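Local structure of nisin immunity protein (Lactococcus lactis subsp. lactis, 5XHB) at residues N137-L151 and W194-T208. The protein is a cell-membrane lipoprotein involved in immunity against exogenously supplied nisin. Sequence-based numbering, arbitrary orientation.
With SO4 (sulfate ion), chain B.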
ATOM      1  N   ASN A 137       2.585   7.885   5.809  1.00 20.72           N
ATOM      2  CA  ASN A 137       2.185   7.444   7.136  1.00 20.50           C
ATOM      3  C   ASN A 137       3.400   6.978   7.946  1.00 19.74           C
ATOM      4  O   ASN A 137       4.465   6.713   7.392  1.00 19.17           O
ATOM      5  CB  ASN A 137       1.167   6.298   7.047  1.00 25.31           C
ATOM      6  CG  ASN A 137      -0.061   6.662   6.240  1.00 34.41           C
ATOM      7  OD1 ASN A 137      -0.629   7.738   6.404  1.00 32.39           O
ATOM      8  ND2 ASN A 137      -0.477   5.756   5.357  1.00 36.10           N
ATOM      9  N   ILE A 138       3.220   6.867   9.254  1.00 18.31           N
ATOM     10  CA  ILE A 138       4.278   6.406  10.147  1.00 20.78           C
ATOM     11  C   ILE A 138       3.811   5.114  10.778  1.00 20.97           C
ATOM     12  O   ILE A 138       2.649   5.000  11.162  1.00 21.78           O
ATOM     13  CB  ILE A 138       4.610   7.460  11.231  1.00 22.36           C
ATOM     14  CG1 ILE A 138       4.990   8.779  10.558  1.00 25.56           C
ATOM     15  CG2 ILE A 138       5.741   6.976  12.140  1.00 22.08           C
ATOM     16  CD1 ILE A 138       5.843   9.694  11.416  1.00 32.25           C
ATOM     17  N   TYR A 139       4.708   4.136  10.855  1.00 16.46           N
ATOM     18  CA  TYR A 139       4.383   2.801  11.329  1.00 15.71           C
ATOM     19  C   TYR A 139       5.256   2.451  12.501  1.00 19.15           C
ATOM     20  O   TYR A 139       6.457   2.656  12.454  1.00 16.52           O
ATOM     21  CB  TYR A 139       4.570   1.763  10.209  1.00 15.83           C
ATOM     22  CG  TYR A 139       3.551   1.972   9.122  1.00 13.95           C
ATOM     23  CD1 TYR A 139       3.743   2.943   8.154  1.00 18.19           C
ATOM     24  CD2 TYR A 139       2.377   1.215   9.090  1.00 17.03           C
ATOM     25  CE1 TYR A 139       2.798   3.171   7.174  1.00 21.94           C
ATOM     26  CE2 TYR A 139       1.420   1.427   8.110  1.00 18.27           C
ATOM     27  CZ  TYR A 139       1.638   2.408   7.156  1.00 22.26           C
ATOM     28  OH  TYR A 139       0.693   2.653   6.185  1.00 21.99           O
ATOM     29  N   SER A 140       4.651   1.911  13.546  1.00 16.78           N
ATOM     30  CA  SER A 140       5.405   1.486  14.711  1.00 14.17           C
ATOM     31  C   SER A 140       5.754   0.005  14.616  1.00 20.82           C
ATOM     32  O   SER A 140       4.865  -0.819  14.420  1.00 15.39           O
ATOM     33  CB  SER A 140       4.598   1.757  15.981  1.00 22.31           C
ATOM     34  OG  SER A 140       5.286   1.233  17.095  1.00 30.33           O
ATOM     35  N   ILE A 141       7.046  -0.315  14.741  1.00 13.44           N
ATOM     36  CA  ILE A 141       7.530  -1.697  14.741  1.00 13.87           C
ATOM     37  C   ILE A 141       7.358  -2.282  16.124  1.00 18.30           C
ATOM     38  O   ILE A 141       8.015  -1.854  17.071  1.00 17.43           O
ATOM     39  CB  ILE A 141       9.015  -1.777  14.327  1.00 12.81           C
ATOM     40  CG1 ILE A 141       9.216  -1.148  12.945  1.00 15.11           C
ATOM     41  CG2 ILE A 141       9.516  -3.224  14.341  1.00 14.64           C
ATOM     42  CD1 ILE A 141      10.703  -0.913  12.608  1.00 16.71           C
ATOM     43  N   SER A 142       6.460  -3.252  16.247  1.00 17.60           N
ATOM     44  CA  SER A 142       6.117  -3.816  17.545  1.00 21.88           C
ATOM     45  C   SER A 142       7.069  -4.940  17.949  1.00 24.12           C
ATOM     46  O   SER A 142       7.991  -5.289  17.205  1.00 19.91           O
ATOM     47  CB  SER A 142       4.686  -4.353  17.516  1.00 22.98           C
ATOM     48  OG  SER A 142       4.639  -5.511  16.696  1.00 21.98           O
ATOM     49  N   ASP A 143       6.826  -5.523  19.119  1.00 21.14           N
ATOM     50  CA  ASP A 143       7.537  -6.728  19.527  1.00 23.47           C
ATOM     51  C   ASP A 143       6.662  -7.968  19.293  1.00 27.65           C
ATOM     52  O   ASP A 143       6.823  -8.985  19.958  1.00 24.09           O
ATOM     53  CB  ASP A 143       7.961  -6.640  20.997  1.00 28.19           C
ATOM     54  CG  ASP A 143       9.075  -7.629  21.346  1.00 37.28           C
ATOM     55  OD1 ASP A 143       9.816  -8.049  20.431  1.00 36.56           O
ATOM     56  OD2 ASP A 143       9.213  -7.993  22.536  1.00 47.49           O
ATOM     57  N   THR A 144       5.737  -7.870  18.340  1.00 17.66           N
ATOM     58  CA  THR A 144       4.891  -8.998  17.947  1.00 18.25           C
ATOM     59  C   THR A 144       5.449  -9.679  16.712  1.00 19.30           C
ATOM     60  O   THR A 144       5.695  -9.022  15.703  1.00 18.09           O
ATOM     61  CB  THR A 144       3.454  -8.541  17.654  1.00 23.94           C
ATOM     62  OG1 THR A 144       2.878  -8.001  18.852  1.00 25.25           O
ATOM     63  CG2 THR A 144       2.606  -9.704  17.128  1.00 24.33           C
ATOM     64  N   THR A 145       5.648 -10.989  16.804  1.00 16.78           N
ATOM     65  CA  THR A 145       6.190 -11.790  15.707  1.00 19.24           C
ATOM     66  C   THR A 145       5.148 -11.991  14.628  1.00 20.08           C
ATOM     67  O   THR A 145       3.968 -12.123  14.925  1.00 18.81           O
ATOM     68  CB  THR A 145       6.668 -13.180  16.188  1.00 22.05           C
ATOM     69  OG1 THR A 145       7.532 -13.029  17.318  1.00 31.21           O
ATOM     70  CG2 THR A 145       7.431 -13.908  15.084  1.00 26.68           C
ATOM     71  N   VAL A 146       5.590 -11.964  13.379  1.00 15.31           N
ATOM     72  CA  VAL A 146       4.766 -12.333  12.235  1.00 16.89           C
ATOM     73  C   VAL A 146       5.154 -13.737  11.814  1.00 15.74           C
ATOM     74  O   VAL A 146       6.281 -13.948  11.377  1.00 20.37           O
ATOM     75  CB  VAL A 146       4.965 -11.371  11.046  1.00 16.04           C
ATOM     76  CG1 VAL A 146       4.064 -11.780   9.866  1.00 16.55           C
ATOM     77  CG2 VAL A 146       4.663  -9.965  11.469  1.00 14.47           C
ATOM     78  N   SER A 147       4.243 -14.699  11.956  1.00 17.92           N
ATOM     79  CA  SER A 147       4.562 -16.101  11.671  1.00 18.11           C
ATOM     80  C   SER A 147       4.777 -16.340  10.188  1.00 20.88           C
ATOM     81  O   SER A 147       4.342 -15.546   9.375  1.00 16.78           O
ATOM     82  CB  SER A 147       3.439 -17.019  12.154  1.00 22.71           C
ATOM     83  OG  SER A 147       2.358 -16.954  11.243  1.00 24.05           O
ATOM     84  N   ASP A 148       5.406 -17.456   9.829  1.00 18.26           N
ATOM     85  CA  ASP A 148       5.672 -17.732   8.419  1.00 19.23           C
ATOM     86  C   ASP A 148       4.382 -17.853   7.605  1.00 20.63           C
ATOM     87  O   ASP A 148       4.370 -17.549   6.428  1.00 17.50           O
ATOM     88  CB  ASP A 148       6.507 -19.004   8.252  1.00 24.01           C
ATOM     89  CG  ASP A 148       7.910 -18.860   8.827  1.00 30.11           C
ATOM     90  OD1 ASP A 148       8.313 -17.724   9.149  1.00 33.78           O
ATOM     91  OD2 ASP A 148       8.613 -19.879   8.952  1.00 34.57           O
ATOM     92  N   GLU A 149       3.299 -18.284   8.239  1.00 18.53           N
ATOM     93  CA  GLU A 149       2.030 -18.427   7.531  1.00 23.42           C
ATOM     94  C   GLU A 149       1.340 -17.079   7.318  1.00 20.09           C
ATOM     95  O   GLU A 149       0.521 -16.950   6.429  1.00 19.72           O
ATOM     96  CB  GLU A 149       1.095 -19.394   8.271  1.00 27.40           C
ATOM     97  CG  GLU A 149       1.441 -19.652   9.736  1.00 41.55           C
ATOM     98  CD  GLU A 149       2.617 -20.603   9.921  1.00 36.24           C
ATOM     99  OE1 GLU A 149       2.616 -21.697   9.316  1.00 45.96           O
ATOM    100  OE2 GLU A 149       3.548 -20.246  10.670  1.00 33.79           O
ATOM    101  N   GLU A 150       1.681 -16.082   8.133  1.00 16.40           N
ATOM    102  CA  GLU A 150       1.143 -14.729   7.981  1.00 20.15           C
ATOM    103  C   GLU A 150       1.993 -13.894   7.026  1.00 16.18           C
ATOM    104  O   GLU A 150       1.523 -12.909   6.465  1.00 14.18           O
ATOM    105  CB  GLU A 150       1.053 -14.032   9.347  1.00 20.38           C
ATOM    106  CG  GLU A 150       0.167 -14.775  10.348  1.00 25.29           C
ATOM    107  CD  GLU A 150       0.342 -14.297  11.793  1.00 37.59           C
ATOM    108  OE1 GLU A 150       1.434 -13.790  12.160  1.00 25.18           O
ATOM    109  OE2 GLU A 150      -0.628 -14.439  12.570  1.00 39.62           O
ATOM    110  N   LEU A 151       3.250 -14.288   6.862  1.00 13.58           N
ATOM    111  CA  LEU A 151       4.193 -13.562   6.019  1.00 15.94           C
ATOM    112  C   LEU A 151       3.833 -13.698   4.545  1.00 16.92           C
ATOM    113  O   LEU A 151       3.683 -14.808   4.027  1.00 15.69           O
ATOM    114  CB  LEU A 151       5.619 -14.067   6.268  1.00 16.34           C
ATOM    115  CG  LEU A 151       6.793 -13.169   5.856  1.00 19.60           C
ATOM    116  CD1 LEU A 151       6.878 -11.916   6.738  1.00 17.36           C
ATOM    117  CD2 LEU A 151       8.113 -13.949   5.937  1.00 21.36           C
ATOM    118  N   TRP A 194      19.358  -2.406  16.313  1.00 12.66           N
ATOM    119  CA  TRP A 194      18.470  -3.168  15.443  1.00 13.39           C
ATOM    120  C   TRP A 194      19.095  -3.301  14.079  1.00 10.97           C
ATOM    121  O   TRP A 194      19.582  -2.323  13.520  1.00 11.57           O
ATOM    122  CB  TRP A 194      17.109  -2.496  15.302  1.00 11.72           C
ATOM    123  CG  TRP A 194      16.172  -2.749  16.429  1.00 13.64           C
ATOM    124  CD1 TRP A 194      16.440  -3.372  17.625  1.00 13.53           C
ATOM    125  CD2 TRP A 194      14.789  -2.403  16.451  1.00 12.87           C
ATOM    126  NE1 TRP A 194      15.290  -3.405  18.401  1.00 13.81           N
ATOM    127  CE2 TRP A 194      14.266  -2.821  17.696  1.00 14.18           C
ATOM    128  CE3 TRP A 194      13.940  -1.766  15.543  1.00 16.64           C
ATOM    129  CZ2 TRP A 194      12.926  -2.631  18.047  1.00 16.10           C
ATOM    130  CZ3 TRP A 194      12.608  -1.579  15.893  1.00 16.62           C
ATOM    131  CH2 TRP A 194      12.116  -2.016  17.135  1.00 17.35           C
ATOM    132  N   ASP A 195      19.073  -4.518  13.550  1.00  8.06           N
ATOM    133  CA  ASP A 195      19.553  -4.768  12.205  1.00 10.46           C
ATOM    134  C   ASP A 195      18.320  -5.067  11.364  1.00 11.89           C
ATOM    135  O   ASP A 195      17.599  -6.012  11.652  1.00 11.01           O
ATOM    136  CB  ASP A 195      20.553  -5.929  12.200  1.00 11.61           C
ATOM    137  CG  ASP A 195      21.722  -5.682  13.160  1.00 15.08           C
ATOM    138  OD1 ASP A 195      22.226  -4.542  13.173  1.00 13.73           O
ATOM    139  OD2 ASP A 195      22.115  -6.599  13.916  1.00 14.76           O
ATOM    140  N   TYR A 196      18.064  -4.236  10.361  1.00 10.05           N
ATOM    141  CA  TYR A 196      16.796  -4.278   9.626  1.00 11.18           C
ATOM    142  C   TYR A 196      16.964  -5.037   8.325  1.00 12.32           C
ATOM    143  O   TYR A 196      17.812  -4.673   7.490  1.00 10.87           O
ATOM    144  CB  TYR A 196      16.292  -2.872   9.303  1.00 12.00           C
ATOM    145  CG  TYR A 196      16.152  -1.926  10.475  1.00 11.08           C
ATOM    146  CD1 TYR A 196      17.273  -1.446  11.146  1.00 12.88           C
ATOM    147  CD2 TYR A 196      14.906  -1.456  10.863  1.00  9.84           C
ATOM    148  CE1 TYR A 196      17.151  -0.547  12.209  1.00 11.22           C
ATOM    149  CE2 TYR A 196      14.774  -0.559  11.936  1.00 11.28           C
ATOM    150  CZ  TYR A 196      15.912  -0.105  12.590  1.00 13.52           C
ATOM    151  OH  TYR A 196      15.807   0.779  13.643  1.00 15.31           O
ATOM    152  N   GLY A 197      16.148  -6.067   8.135  1.00 12.66           N
ATOM    153  CA  GLY A 197      16.259  -6.896   6.949  1.00 12.13           C
ATOM    154  C   GLY A 197      15.167  -6.627   5.924  1.00 13.49           C
ATOM    155  O   GLY A 197      14.965  -5.490   5.494  1.00 13.70           O
ATOM    156  N   GLU A 198      14.456  -7.684   5.538  1.00  9.75           N
ATOM    157  CA  GLU A 198      13.446  -7.579   4.487  1.00 11.09           C
ATOM    158  C   GLU A 198      12.153  -6.972   5.002  1.00 11.00           C
ATOM    159  O   GLU A 198      11.868  -7.019   6.196  1.00  9.65           O
ATOM    160  CB  GLU A 198      13.160  -8.956   3.892  1.00 13.35           C
ATOM    161  CG  GLU A 198      14.368  -9.585   3.251  1.00 14.81           C
ATOM    162  CD  GLU A 198      14.068 -10.933   2.626  1.00 22.02           C
ATOM    163  OE1 GLU A 198      12.971 -11.500   2.854  1.00 18.25           O
ATOM    164  OE2 GLU A 198      14.950 -11.432   1.907  1.00 20.99           O
ATOM    165  N   ILE A 199      11.367  -6.425   4.080  1.00  8.50           N
ATOM    166  CA  ILE A 199       9.994  -6.034   4.375  1.00 10.70           C
ATOM    167  C   ILE A 199       9.066  -6.895   3.521  1.00 11.33           C
ATOM    168  O   ILE A 199       9.315  -7.091   2.329  1.00 12.16           O
ATOM    169  CB  ILE A 199       9.750  -4.530   4.112  1.00 11.96           C
ATOM    170  CG1 ILE A 199      10.467  -3.717   5.197  1.00 13.37           C
ATOM    171  CG2 ILE A 199       8.251  -4.215   4.161  1.00 12.33           C
ATOM    172  CD1 ILE A 199      10.595  -2.284   4.898  1.00 19.08           C
ATOM    173  N   HIS A 200       8.050  -7.466   4.162  1.00  9.21           N
ATOM    174  CA  HIS A 200       7.046  -8.266   3.471  1.00 10.26           C
ATOM    175  C   HIS A 200       5.672  -7.752   3.790  1.00 10.56           C
ATOM    176  O   HIS A 200       5.426  -7.244   4.884  1.00 10.21           O
ATOM    177  CB  HIS A 200       7.098  -9.740   3.889  1.00  9.77           C
ATOM    178  CG  HIS A 200       8.302 -10.478   3.401  1.00 15.02           C
ATOM    179  ND1 HIS A 200       8.224 -11.478   2.458  1.00 20.24           N
ATOM    180  CD2 HIS A 200       9.612 -10.383   3.741  1.00 18.15           C
ATOM    181  CE1 HIS A 200       9.430 -11.974   2.240  1.00 19.81           C
ATOM    182  NE2 HIS A 200      10.289 -11.326   3.005  1.00 21.14           N
ATOM    183  N   SER A 201       4.766  -7.926   2.833  1.00  9.98           N
ATOM    184  CA  SER A 201       3.338  -7.796   3.104  1.00 11.26           C
ATOM    185  C   SER A 201       2.907  -8.822   4.142  1.00 12.01           C
ATOM    186  O   SER A 201       3.578  -9.834   4.340  1.00 14.29           O
ATOM    187  CB  SER A 201       2.537  -8.019   1.810  1.00 11.57           C
ATOM    188  OG  SER A 201       3.018  -7.167   0.787  1.00 20.13           O
ATOM    189  N   ILE A 202       1.765  -8.579   4.775  1.00 12.64           N
ATOM    190  CA  ILE A 202       1.154  -9.579   5.634  1.00 13.38           C
ATOM    191  C   ILE A 202      -0.115 -10.060   4.913  1.00 13.63           C
ATOM    192  O   ILE A 202      -0.911  -9.247   4.455  1.00 11.40           O
ATOM    193  CB  ILE A 202       0.846  -8.998   7.014  1.00 17.27           C
ATOM    194  CG1 ILE A 202       2.157  -8.729   7.762  1.00 11.96           C
ATOM    195  CG2 ILE A 202      -0.062  -9.919   7.825  1.00 14.11           C
ATOM    196  CD1 ILE A 202       1.960  -7.933   9.007  1.00 21.32           C
ATOM    197  N   ARG A 203      -0.275 -11.372   4.774  1.00 12.61           N
ATOM    198  CA  ARG A 203      -1.394 -11.910   3.991  1.00 10.83           C
ATOM    199  C   ARG A 203      -2.723 -11.423   4.546  1.00 14.75           C
ATOM    200  O   ARG A 203      -2.928 -11.434   5.753  1.00 13.89           O
ATOM    201  CB  ARG A 203      -1.357 -13.432   3.982  1.00 12.60           C
ATOM    202  CG  ARG A 203      -0.072 -13.987   3.443  1.00 15.21           C
ATOM    203  CD  ARG A 203      -0.141 -15.496   3.297  1.00 15.44           C
ATOM    204  NE  ARG A 203       1.191 -16.070   3.449  1.00 17.05           N
ATOM    205  CZ  ARG A 203       1.450 -17.373   3.447  1.00 21.33           C
ATOM    206  NH1 ARG A 203       0.466 -18.245   3.267  1.00 18.67           N
ATOM    207  NH2 ARG A 203       2.690 -17.802   3.625  1.00 19.70           N
ATOM    208  N   GLY A 204      -3.601 -10.951   3.668  1.00 12.75           N
ATOM    209  CA  GLY A 204      -4.894 -10.458   4.105  1.00 18.59           C
ATOM    210  C   GLY A 204      -4.925  -9.017   4.569  1.00 17.45           C
ATOM    211  O   GLY A 204      -5.965  -8.546   5.026  1.00 18.80           O
ATOM    212  N   LYS A 205      -3.802  -8.311   4.466  1.00 12.55           N
ATOM    213  CA  LYS A 205      -3.755  -6.908   4.850  1.00 15.75           C
ATOM    214  C   LYS A 205      -3.090  -6.060   3.778  1.00 15.22           C
ATOM    215  O   LYS A 205      -2.075  -6.458   3.214  1.00 14.18           O
ATOM    216  CB  LYS A 205      -3.002  -6.734   6.184  1.00 17.68           C
ATOM    217  CG  LYS A 205      -3.554  -7.607   7.313  1.00 21.32           C
ATOM    218  CD  LYS A 205      -3.142  -7.109   8.704  1.00 22.67           C
ATOM    219  CE  LYS A 205      -3.649  -8.061   9.799  1.00 24.06           C
ATOM    220  NZ  LYS A 205      -3.258  -7.656  11.191  1.00 33.19           N
ATOM    221  N   SER A 206      -3.657  -4.892   3.491  1.00 13.32           N
ATOM    222  CA  SER A 206      -2.960  -3.942   2.629  1.00 18.72           C
ATOM    223  C   SER A 206      -1.706  -3.414   3.332  1.00 16.22           C
ATOM    224  O   SER A 206      -1.642  -3.406   4.560  1.00 14.15           O
ATOM    225  CB  SER A 206      -3.883  -2.791   2.241  1.00 18.38           C
ATOM    226  OG  SER A 206      -4.137  -1.975   3.362  1.00 24.95           O
ATOM    227  N   LEU A 207      -0.709  -2.985   2.559  1.00 15.69           N
ATOM    228  CA  LEU A 207       0.530  -2.459   3.151  1.00 15.46           C
ATOM    229  C   LEU A 207       0.248  -1.204   3.965  1.00 16.79           C
ATOM    230  O   LEU A 207       0.916  -0.928   4.962  1.00 16.76           O
ATOM    231  CB  LEU A 207       1.569  -2.157   2.069  1.00 15.99           C
ATOM    232  CG  LEU A 207       2.249  -3.363   1.420  1.00 15.42           C
ATOM    233  CD1 LEU A 207       3.106  -2.923   0.230  1.00 16.60           C
ATOM    234  CD2 LEU A 207       3.110  -4.112   2.437  1.00 12.08           C
ATOM    235  N   THR A 208      -0.757  -0.444   3.535  1.00 17.51           N
ATOM    236  CA  THR A 208      -1.188   0.738   4.273  1.00 20.05           C
ATOM    237  C   THR A 208      -1.633   0.376   5.686  1.00 16.70           C
ATOM    238  O   THR A 208      -1.441   1.158   6.613  1.00 22.30           O
ATOM    239  CB  THR A 208      -2.338   1.473   3.523  1.00 21.65           C
ATOM    240  OG1 THR A 208      -1.820   1.994   2.298  1.00 33.66           O
ATOM    241  CG2 THR A 208      -2.874   2.625   4.345  1.00 29.11           C
TER
HETATM  242  S   SO4 B 301      -1.180  -0.807  -0.395  1.00 19.66           S
HETATM  243  O1  SO4 B 301      -1.026  -2.277  -0.369  1.00 17.80           O
HETATM  244  O2  SO4 B 301       0.134  -0.174  -0.446  1.00 23.78           O
HETATM  245  O3  SO4 B 301      -1.948  -0.390  -1.567  1.00 19.36           O
HETATM  246  O4  SO4 B 301      -1.877  -0.427   0.829  1.00 18.52           O
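Arg203 reaches across to the turn at 148-151 with its whole side chain. CB lies 3.8 Å from Glu150 O, and CG passes the same oxygen. CD moves on to Glu149 O. The chain is extended from CG to NE, which carries the guanidinium out to Leu151 O. NE and NH2 of Arg203 both donate to Leu151 O, side-on and in the guanidinium plane, NE at 2.9 Å. The NH2 bond is more bent (138°). Glu149 O sits over one guanidinium face, 3.1 Å above the plane. The backbone of Arg203 joins in: its N donates to Glu150 O (2.9 Å, 164°).

The strands of both segments belong to one antiparallel sheet, within the Spa1 C-terminal family region. Strand 151-165 starts beside the end of strand 191-202, with Leu151 and Ile202 as a non-hydrogen-bonded pair. Leu151 CD2 lies over the His200 ring, 4.2 Å from its centroid, a CH-pi contact. NE2 bonds to Glu198 OE1, near the ring plane, and ND1 to Gly152 O; together they fix the ring's rotation.

Strands 218-224 and 210-215 separate 137-145 from 191-202 in the sheet, yet Ile141 CG2 packs against Trp194 CZ3 (3.8 Å), an apolar contact. Tyr139 OH donates to Thr208 O (2.6 Å). Thr208 N and OG1 both bond to O4 of a sulfate, probably from the crystallisation liquor.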